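Lic12234 (Leptospira interrogans, PDB 4TZH) is a leucine-rich repeat protein of unknown function from a human pathogen, possibly a virulence factor that acts by binding other molecules. Local coordinates at residues L152-L158 / L179-Q183. Sequence-based numbering, arbitrary orientation.
Sequences LGQLKKL and LFRNQ
One side-chain amide nitrogen, NE2 of Gln183, bridges two backbone carbonyls of the same beta turn, those of Leu155 and Leu158. The turn is type I and leads into strand 160-162 of a leucine-rich repeat solenoid; Gln183 precedes the last strand of the parallel sheet, 186-188, so the contact joins successive coils at the C-terminal end. Glutamine suits the place because its two N-H groups can serve two acceptors while its oxygen remains available elsewhere. Gln183 NE2 lies 2.9 Å from Leu158 O, which sits almost in the amide plane, and 3.0 Å from Leu155 O, which is tilted 24° from it; both bonds reach a carbonyl lone pair and are somewhat bent. With CG anti to the backbone N (chi1 -167°) and the chain extended beyond it, the amide is carried across to the turn. Leu155 O also accepts from Leu158 N, so two donors hold it.

Beside this pair of bonds, Phe180 inserts its ring among the apolar side chains of the repeat. CG of Leu152 approaches Phe180 CZ at 4.0 Å, CD2 of Leu158 packs obliquely against CE1 and CZ, and Leu161 extends the same core. Gly153 CA lies over one face of the Phe180 ring; having no side chain, Gly153 lets this CA come within 3.6 Å of Leu179 O. Lys156, bent at chi2, brings CD to 3.8 Å from Gln183 OE1, the two side chains crossing at about a right angle. Lys156 NZ donates to a water that also lies within hydrogen-bonding distance of Gly153 O and 2.7 Å from Gln183 OE1.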
ATOM      1  N   LEU A 152       7.209  11.823  -9.678  1.00 29.49           N
ATOM      2  CA  LEU A 152       5.917  11.205  -9.973  1.00 29.18           C
ATOM      3  C   LEU A 152       5.701  11.103 -11.485  1.00 30.24           C
ATOM      4  O   LEU A 152       5.070  10.170 -11.978  1.00 28.56           O
ATOM      5  CB  LEU A 152       4.783  11.977  -9.291  1.00 30.20           C
ATOM      6  CG  LEU A 152       3.526  11.171  -8.996  1.00 34.49           C
ATOM      7  CD1 LEU A 152       3.766  10.152  -7.910  1.00 34.86           C
ATOM      8  CD2 LEU A 152       2.397  12.069  -8.549  1.00 33.58           C
ATOM      9  N   GLY A 153       6.310  12.029 -12.224  1.00 28.65           N
ATOM     10  CA  GLY A 153       6.232  12.035 -13.676  1.00 30.27           C
ATOM     11  C   GLY A 153       6.902  10.844 -14.334  1.00 34.79           C
ATOM     12  O   GLY A 153       6.703  10.608 -15.527  1.00 36.23           O
ATOM     13  N   GLN A 154       7.697  10.062 -13.557  1.00 31.44           N
ATOM     14  CA  GLN A 154       8.352   8.860 -14.065  1.00 31.18           C
ATOM     15  C   GLN A 154       7.384   7.693 -14.162  1.00 34.22           C
ATOM     16  O   GLN A 154       7.741   6.667 -14.748  1.00 34.32           O
ATOM     17  CB  GLN A 154       9.552   8.461 -13.178  1.00 33.17           C
ATOM     18  CG  GLN A 154      10.666   9.515 -13.133  1.00 35.89           C
ATOM     19  CD  GLN A 154      11.655   9.307 -11.998  1.00 57.61           C
ATOM     20  OE1 GLN A 154      11.605   8.327 -11.227  1.00 49.22           O
ATOM     21  NE2 GLN A 154      12.584  10.242 -11.864  1.00 50.71           N
ATOM     22  N   LEU A 155       6.173   7.819 -13.563  1.00 28.55           N
ATOM     23  CA  LEU A 155       5.198   6.719 -13.544  1.00 26.95           C
ATOM     24  C   LEU A 155       4.420   6.703 -14.855  1.00 29.88           C
ATOM     25  O   LEU A 155       3.300   7.193 -14.944  1.00 27.33           O
ATOM     26  CB  LEU A 155       4.260   6.852 -12.326  1.00 26.23           C
ATOM     27  CG  LEU A 155       4.949   6.937 -10.963  1.00 30.64           C
ATOM     28  CD1 LEU A 155       3.912   7.101  -9.876  1.00 29.97           C
ATOM     29  CD2 LEU A 155       5.802   5.718 -10.685  1.00 34.88           C
ATOM     30  N   LYS A 156       5.034   6.113 -15.881  1.00 28.13           N
ATOM     31  CA  LYS A 156       4.484   6.138 -17.239  1.00 28.18           C
ATOM     32  C   LYS A 156       3.226   5.310 -17.459  1.00 29.97           C
ATOM     33  O   LYS A 156       2.508   5.556 -18.436  1.00 30.25           O
ATOM     34  CB  LYS A 156       5.561   5.755 -18.275  1.00 32.63           C
ATOM     35  CG  LYS A 156       6.832   6.600 -18.184  1.00 40.51           C
ATOM     36  CD  LYS A 156       6.592   8.067 -18.539  1.00 54.05           C
ATOM     37  CE  LYS A 156       7.850   8.891 -18.425  1.00 69.18           C
ATOM     38  NZ  LYS A 156       7.599  10.319 -18.756  1.00 77.46           N
ATOM     39  N   LYS A 157       2.915   4.364 -16.556  1.00 23.48           N
ATOM     40  CA  LYS A 157       1.720   3.545 -16.700  1.00 23.57           C
ATOM     41  C   LYS A 157       0.582   4.107 -15.833  1.00 23.95           C
ATOM     42  O   LYS A 157      -0.532   3.578 -15.866  1.00 24.12           O
ATOM     43  CB  LYS A 157       2.025   2.113 -16.271  1.00 26.96           C
ATOM     44  CG  LYS A 157       2.819   1.334 -17.326  1.00 33.28           C
ATOM     45  CD  LYS A 157       3.078  -0.101 -16.880  1.00 32.58           C
ATOM     46  CE  LYS A 157       1.839  -0.929 -16.639  1.00 39.26           C
ATOM     47  NZ  LYS A 157       2.184  -2.375 -16.625  1.00 49.16           N
ATOM     48  N   LEU A 158       0.853   5.216 -15.130  1.00 22.12           N
ATOM     49  CA  LEU A 158      -0.173   5.783 -14.248  1.00 21.53           C
ATOM     50  C   LEU A 158      -1.350   6.302 -15.090  1.00 23.48           C
ATOM     51  O   LEU A 158      -1.154   7.119 -16.017  1.00 24.42           O
ATOM     52  CB  LEU A 158       0.450   6.869 -13.390  1.00 21.00           C
ATOM     53  CG  LEU A 158      -0.388   7.305 -12.188  1.00 21.17           C
ATOM     54  CD1 LEU A 158      -0.563   6.151 -11.206  1.00 20.69           C
ATOM     55  CD2 LEU A 158       0.206   8.511 -11.523  1.00 23.58           C
ATOM     56  N   LEU A 179       3.814  17.402 -15.448  1.00 35.17           N
ATOM     57  CA  LEU A 179       4.648  16.233 -15.151  1.00 34.84           C
ATOM     58  C   LEU A 179       4.310  15.045 -16.056  1.00 39.42           C
ATOM     59  O   LEU A 179       5.182  14.208 -16.322  1.00 40.77           O
ATOM     60  CB  LEU A 179       4.520  15.788 -13.679  1.00 34.31           C
ATOM     61  CG  LEU A 179       4.884  16.786 -12.580  1.00 39.11           C
ATOM     62  CD1 LEU A 179       4.579  16.192 -11.224  1.00 38.09           C
ATOM     63  CD2 LEU A 179       6.375  17.205 -12.669  1.00 41.76           C
ATOM     64  N   PHE A 180       3.048  14.976 -16.519  1.00 35.50           N
ATOM     65  CA  PHE A 180       2.517  13.881 -17.352  1.00 35.07           C
ATOM     66  C   PHE A 180       2.051  14.385 -18.717  1.00 44.70           C
ATOM     67  O   PHE A 180       1.099  13.826 -19.282  1.00 44.77           O
ATOM     68  CB  PHE A 180       1.314  13.260 -16.653  1.00 33.79           C
ATOM     69  CG  PHE A 180       1.573  12.790 -15.249  1.00 30.55           C
ATOM     70  CD1 PHE A 180       2.102  11.530 -15.009  1.00 30.86           C
ATOM     71  CD2 PHE A 180       1.263  13.596 -14.166  1.00 30.37           C
ATOM     72  CE1 PHE A 180       2.296  11.078 -13.701  1.00 30.69           C
ATOM     73  CE2 PHE A 180       1.490  13.161 -12.865  1.00 31.74           C
ATOM     74  CZ  PHE A 180       1.995  11.898 -12.641  1.00 28.60           C
ATOM     75  N   ARG A 181       2.702  15.440 -19.225  1.00 45.29           N
ATOM     76  CA  ARG A 181       2.373  16.147 -20.463  1.00 47.70           C
ATOM     77  C   ARG A 181       1.757  15.277 -21.568  1.00 53.95           C
ATOM     78  O   ARG A 181       0.601  15.508 -21.918  1.00 55.79           O
ATOM     79  CB  ARG A 181       3.592  16.926 -21.000  1.00 51.18           C
ATOM     80  CG  ARG A 181       3.216  18.055 -21.958  1.00 66.68           C
ATOM     81  CD  ARG A 181       4.432  18.818 -22.436  1.00 85.59           C
ATOM     82  NE  ARG A 181       4.086  19.791 -23.473  1.00 98.51           N
ATOM     83  CZ  ARG A 181       4.928  20.693 -23.968  1.00115.02           C
ATOM     84  NH1 ARG A 181       6.178  20.761 -23.522  1.00101.88           N
ATOM     85  NH2 ARG A 181       4.527  21.537 -24.908  1.00104.88           N
ATOM     86  N   ASN A 182       2.497  14.300 -22.112  1.00 50.36           N
ATOM     87  CA  ASN A 182       2.002  13.494 -23.236  1.00 50.25           C
ATOM     88  C   ASN A 182       1.087  12.338 -22.850  1.00 49.22           C
ATOM     89  O   ASN A 182       0.138  12.031 -23.575  1.00 49.69           O
ATOM     90  CB  ASN A 182       3.166  12.974 -24.091  1.00 54.72           C
ATOM     91  CG  ASN A 182       4.112  14.046 -24.587  1.00 91.44           C
ATOM     92  OD1 ASN A 182       3.711  15.038 -25.214  1.00 88.45           O
ATOM     93  ND2 ASN A 182       5.397  13.860 -24.327  1.00 86.00           N
ATOM     94  N   GLN A 183       1.402  11.694 -21.719  1.00 40.69           N
ATOM     95  CA  GLN A 183       0.781  10.513 -21.143  1.00 37.20           C
ATOM     96  C   GLN A 183      -0.747  10.502 -21.014  1.00 35.42           C
ATOM     97  O   GLN A 183      -1.353  11.526 -20.678  1.00 33.55           O
ATOM     98  CB  GLN A 183       1.395  10.320 -19.768  1.00 36.95           C
ATOM     99  CG  GLN A 183       1.125   8.976 -19.120  1.00 36.32           C
ATOM    100  CD  GLN A 183       1.936   8.884 -17.867  1.00 41.29           C
ATOM    101  OE1 GLN A 183       3.106   9.285 -17.827  1.00 33.01           O
ATOM    102  NE2 GLN A 183       1.322   8.371 -16.826  1.00 29.06           N
TER
HETATM  103  O   HOH W   1       5.124  11.046 -17.685  1.00 41.87           O